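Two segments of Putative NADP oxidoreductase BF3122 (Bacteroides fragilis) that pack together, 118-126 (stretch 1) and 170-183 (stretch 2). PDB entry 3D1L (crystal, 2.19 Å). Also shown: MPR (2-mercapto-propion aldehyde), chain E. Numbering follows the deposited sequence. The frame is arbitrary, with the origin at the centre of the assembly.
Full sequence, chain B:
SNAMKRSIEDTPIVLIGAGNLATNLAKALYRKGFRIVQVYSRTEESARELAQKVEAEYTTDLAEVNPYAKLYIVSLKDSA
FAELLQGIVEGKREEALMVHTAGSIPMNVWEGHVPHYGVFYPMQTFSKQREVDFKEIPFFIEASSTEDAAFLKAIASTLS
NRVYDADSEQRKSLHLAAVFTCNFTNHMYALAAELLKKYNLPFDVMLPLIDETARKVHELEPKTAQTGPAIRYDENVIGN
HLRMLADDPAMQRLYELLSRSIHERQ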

# COMPACT_ATOMS: atom_id res chain seq x y z
N GLY B 118 -32.49 -5.08 8.52
CA GLY B 118 -31.81 -4.42 7.42
C GLY B 118 -30.33 -4.69 7.41
O GLY B 118 -29.84 -5.50 8.18
N VAL B 119 -29.63 -4.02 6.49
CA VAL B 119 -28.19 -4.15 6.34
C VAL B 119 -27.65 -2.74 6.42
O VAL B 119 -28.20 -1.83 5.82
CB VAL B 119 -27.82 -4.80 4.99
CG1 VAL B 119 -26.30 -4.88 4.80
CG2 VAL B 119 -28.44 -6.18 4.88
N PHE B 120 -26.59 -2.56 7.19
CA PHE B 120 -26.01 -1.27 7.50
C PHE B 120 -24.51 -1.44 7.19
O PHE B 120 -23.73 -1.73 8.10
CB PHE B 120 -26.22 -1.03 8.99
CG PHE B 120 -26.06 0.39 9.44
CD1 PHE B 120 -26.87 1.41 8.94
CD2 PHE B 120 -25.17 0.69 10.45
CE1 PHE B 120 -26.75 2.71 9.39
CE2 PHE B 120 -25.04 2.01 10.94
CZ PHE B 120 -25.84 3.02 10.41
N TYR B 121 -24.13 -1.28 5.92
CA TYR B 121 -22.80 -1.73 5.42
C TYR B 121 -21.82 -0.58 5.07
O TYR B 121 -21.91 -0.02 4.00
CB TYR B 121 -22.99 -2.62 4.19
CG TYR B 121 -21.70 -3.11 3.52
CD1 TYR B 121 -20.70 -3.80 4.24
CD2 TYR B 121 -21.54 -2.98 2.14
CE1 TYR B 121 -19.55 -4.26 3.61
CE2 TYR B 121 -20.41 -3.45 1.49
CZ TYR B 121 -19.42 -4.09 2.22
OH TYR B 121 -18.33 -4.54 1.54
N PRO B 122 -20.92 -0.21 5.99
CA PRO B 122 -19.87 0.73 5.60
C PRO B 122 -18.69 -0.01 4.97
O PRO B 122 -18.10 -0.86 5.61
CB PRO B 122 -19.46 1.38 6.93
CG PRO B 122 -19.75 0.33 8.00
CD PRO B 122 -20.84 -0.60 7.42
N MSE B 123 -18.39 0.30 3.71
CA MSE B 123 -17.39 -0.44 2.93
C MSE B 123 -16.07 0.31 2.98
O MSE B 123 -15.92 1.39 2.41
CB MSE B 123 -17.86 -0.56 1.47
CG MSE B 123 -17.08 -1.56 0.63
SE MSE B 123 -17.75 -1.67 -1.19
CE MSE B 123 -17.39 0.17 -1.69
N GLN B 124 -15.14 -0.25 3.72
CA GLN B 124 -13.84 0.36 3.92
C GLN B 124 -13.01 -0.70 4.61
O GLN B 124 -13.55 -1.60 5.22
CB GLN B 124 -13.96 1.62 4.81
CG GLN B 124 -12.69 2.50 4.96
CD GLN B 124 -11.98 2.75 3.64
OE1 GLN B 124 -11.34 1.85 3.08
NE2 GLN B 124 -12.10 3.97 3.12
N THR B 125 -11.69 -0.59 4.49
CA THR B 125 -10.80 -1.46 5.20
C THR B 125 -10.68 -0.88 6.63
O THR B 125 -10.43 0.32 6.81
CB THR B 125 -9.47 -1.60 4.44
OG1 THR B 125 -8.56 -2.41 5.17
CG2 THR B 125 -8.84 -0.26 4.14
N PHE B 126 -10.93 -1.72 7.64
CA PHE B 126 -10.94 -1.23 9.04
C PHE B 126 -9.92 -1.98 9.86
O PHE B 126 -9.72 -3.16 9.66
CB PHE B 126 -12.31 -1.45 9.70
CG PHE B 126 -13.41 -0.60 9.13
CD1 PHE B 126 -13.45 0.78 9.36
CD2 PHE B 126 -14.41 -1.18 8.38
CE1 PHE B 126 -14.46 1.54 8.87
CE2 PHE B 126 -15.44 -0.40 7.88
CZ PHE B 126 -15.47 0.95 8.13
C1 MPR E . -13.81 -6.43 2.23
O MPR E . -13.32 -7.57 2.47
C2 MPR E . -13.09 -5.24 1.67
C3 MPR E . -13.71 -3.87 1.92
S3 MPR E . -12.45 -2.55 1.93
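Stretch 2 170-183: QRKSLHLAAVFTCN

A strand and a helix that run the same way often meet through alternate strand side chains and one stripe of the helix, and this pair of segments is a clear example. Residues 118-122 are extended, and the chain continues as loop to 126; residues 170-183 are helical, with a wider pi-type turn at 179-183. The axes cross at 25°, nearly parallel, and approach to 11.5 Å, so side chains must bridge the gap. Register follows direction: Tyr121 lies nearest Arg171, Met123 nearest His175 and Thr125 nearest Cys182, with CA separations of 8.6, 7.8 and 6.7 Å.

Val119, Tyr121, Met123 and Thr125 all point toward the helix, and all have chi1 in the t well. Arg171 answers with chi1 and chi2 both t, which carry its chain out from the helix before chi3 turns to p; with chi4 at -104°, the guanidinium presents one face to Val119, with Val119 CG1 3.4 Å from Arg171 CZ, while its aliphatic part serves the tyrosine, Arg171 CG lying 3.5 Å from Tyr121 CD2. The polar end is satisfied by hydrogen bonds beyond this contact. Farther along, His175 points sideways from the helix, and its CD2 comes 3.7 Å from Tyr121 OH.

Met123, present as selenomethionine, shows the value of reach. With chi1 and chi2 both t, the chain extends and sets SE 3.8 Å from Leu174 CB and 4.1 Å from Ala178 CB, one helical turn apart; chi3, in p, turns only the terminal CE. Gln124 points away, yet chi2 in p folds its end back, and Gln124 OE1 accepts a 2.8 Å hydrogen bond from Thr125 N. Beyond it, Thr125 CB approaches Cys182 SG at 4.4 Å. The ligand's S3 is bonded to Cys182 SG, a link stretched to 2.6 Å in the model, and lies 3.3 Å from Thr125 N.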

# COMPACT_ATOMS: atom_id res chain seq x y z
N GLN B 170 -26.53 -5.98 -5.55
CA GLN B 170 -25.53 -4.94 -5.77
C GLN B 170 -24.41 -5.02 -4.72
O GLN B 170 -23.25 -4.81 -5.04
CB GLN B 170 -26.14 -3.54 -5.71
CG GLN B 170 -27.08 -3.11 -6.86
CD GLN B 170 -27.86 -1.83 -6.50
OE1 GLN B 170 -28.36 -1.71 -5.38
NE2 GLN B 170 -27.93 -0.88 -7.43
N ARG B 171 -24.76 -5.31 -3.47
CA ARG B 171 -23.79 -5.22 -2.36
C ARG B 171 -22.76 -6.37 -2.44
O ARG B 171 -21.57 -6.19 -2.19
CB ARG B 171 -24.51 -5.17 -1.01
CG ARG B 171 -23.58 -5.01 0.20
CD ARG B 171 -24.32 -4.99 1.54
NE ARG B 171 -25.02 -6.24 1.85
CZ ARG B 171 -26.34 -6.40 1.75
NH1 ARG B 171 -27.10 -5.39 1.36
NH2 ARG B 171 -26.89 -7.58 2.05
N LYS B 172 -23.22 -7.56 -2.80
CA LYS B 172 -22.31 -8.66 -3.06
C LYS B 172 -21.30 -8.29 -4.14
O LYS B 172 -20.11 -8.53 -3.98
CB LYS B 172 -23.05 -9.94 -3.46
CG LYS B 172 -22.95 -11.02 -2.43
CD LYS B 172 -22.81 -12.43 -3.06
CE LYS B 172 -24.04 -12.80 -3.90
NZ LYS B 172 -23.84 -14.10 -4.63
N SER B 173 -21.79 -7.71 -5.23
CA SER B 173 -20.98 -7.24 -6.35
C SER B 173 -19.89 -6.26 -5.90
O SER B 173 -18.73 -6.38 -6.29
CB SER B 173 -21.88 -6.58 -7.38
OG SER B 173 -22.58 -7.56 -8.13
N LEU B 174 -20.27 -5.28 -5.09
CA LEU B 174 -19.34 -4.28 -4.60
C LEU B 174 -18.30 -4.95 -3.71
O LEU B 174 -17.12 -4.67 -3.81
CB LEU B 174 -20.08 -3.20 -3.82
CG LEU B 174 -20.95 -2.28 -4.67
CD1 LEU B 174 -21.97 -1.57 -3.77
CD2 LEU B 174 -20.10 -1.26 -5.44
N HIS B 175 -18.76 -5.85 -2.83
CA HIS B 175 -17.86 -6.54 -1.93
C HIS B 175 -16.85 -7.39 -2.68
O HIS B 175 -15.68 -7.43 -2.32
CB HIS B 175 -18.64 -7.37 -0.88
CG HIS B 175 -17.76 -7.99 0.17
ND1 HIS B 175 -18.09 -9.14 0.84
CD2 HIS B 175 -16.55 -7.62 0.64
CE1 HIS B 175 -17.13 -9.46 1.69
NE2 HIS B 175 -16.18 -8.55 1.59
N LEU B 176 -17.27 -8.05 -3.75
CA LEU B 176 -16.32 -8.84 -4.54
C LEU B 176 -15.23 -7.96 -5.11
O LEU B 176 -14.04 -8.28 -5.02
CB LEU B 176 -17.02 -9.64 -5.65
CG LEU B 176 -16.13 -10.32 -6.70
CD1 LEU B 176 -15.35 -11.53 -6.14
CD2 LEU B 176 -16.94 -10.75 -7.91
N ALA B 177 -15.63 -6.84 -5.71
CA ALA B 177 -14.66 -5.87 -6.23
C ALA B 177 -13.75 -5.30 -5.12
O ALA B 177 -12.57 -5.05 -5.34
CB ALA B 177 -15.42 -4.75 -6.97
N ALA B 178 -14.30 -5.12 -3.93
CA ALA B 178 -13.56 -4.59 -2.77
C ALA B 178 -12.54 -5.60 -2.28
O ALA B 178 -11.55 -5.23 -1.67
CB ALA B 178 -14.53 -4.23 -1.61
N VAL B 179 -12.81 -6.89 -2.47
CA VAL B 179 -11.80 -7.86 -2.02
C VAL B 179 -10.53 -7.70 -2.87
O VAL B 179 -9.40 -7.69 -2.32
CB VAL B 179 -12.32 -9.34 -2.00
CG1 VAL B 179 -11.14 -10.31 -1.77
CG2 VAL B 179 -13.39 -9.54 -0.94
N PHE B 180 -10.70 -7.57 -4.19
CA PHE B 180 -9.55 -7.23 -5.07
C PHE B 180 -8.94 -5.92 -4.67
O PHE B 180 -7.72 -5.79 -4.48
CB PHE B 180 -10.00 -7.14 -6.54
CG PHE B 180 -10.24 -8.47 -7.17
CD1 PHE B 180 -9.19 -9.16 -7.78
CD2 PHE B 180 -11.49 -9.08 -7.11
CE1 PHE B 180 -9.40 -10.42 -8.36
CE2 PHE B 180 -11.71 -10.34 -7.69
CZ PHE B 180 -10.65 -11.01 -8.31
N THR B 181 -9.79 -4.91 -4.56
CA THR B 181 -9.31 -3.56 -4.34
C THR B 181 -8.53 -3.40 -3.05
O THR B 181 -7.53 -2.67 -3.03
CB THR B 181 -10.44 -2.53 -4.39
OG1 THR B 181 -10.99 -2.55 -5.72
CG2 THR B 181 -9.89 -1.15 -4.11
N CYS B 182 -9.00 -4.03 -1.98
CA CYS B 182 -8.42 -3.80 -0.65
C CYS B 182 -7.60 -4.97 -0.13
O CYS B 182 -6.48 -4.81 0.36
CB CYS B 182 -9.52 -3.59 0.40
SG CYS B 182 -10.58 -2.13 0.22
N ASN B 183 -8.22 -6.15 -0.14
CA ASN B 183 -7.64 -7.32 0.51
C ASN B 183 -6.43 -7.81 -0.26
O ASN B 183 -5.37 -8.02 0.33
CB ASN B 183 -8.66 -8.46 0.61
CG ASN B 183 -9.83 -8.13 1.53
OD1 ASN B 183 -10.84 -8.83 1.51
ND2 ASN B 183 -9.70 -7.06 2.32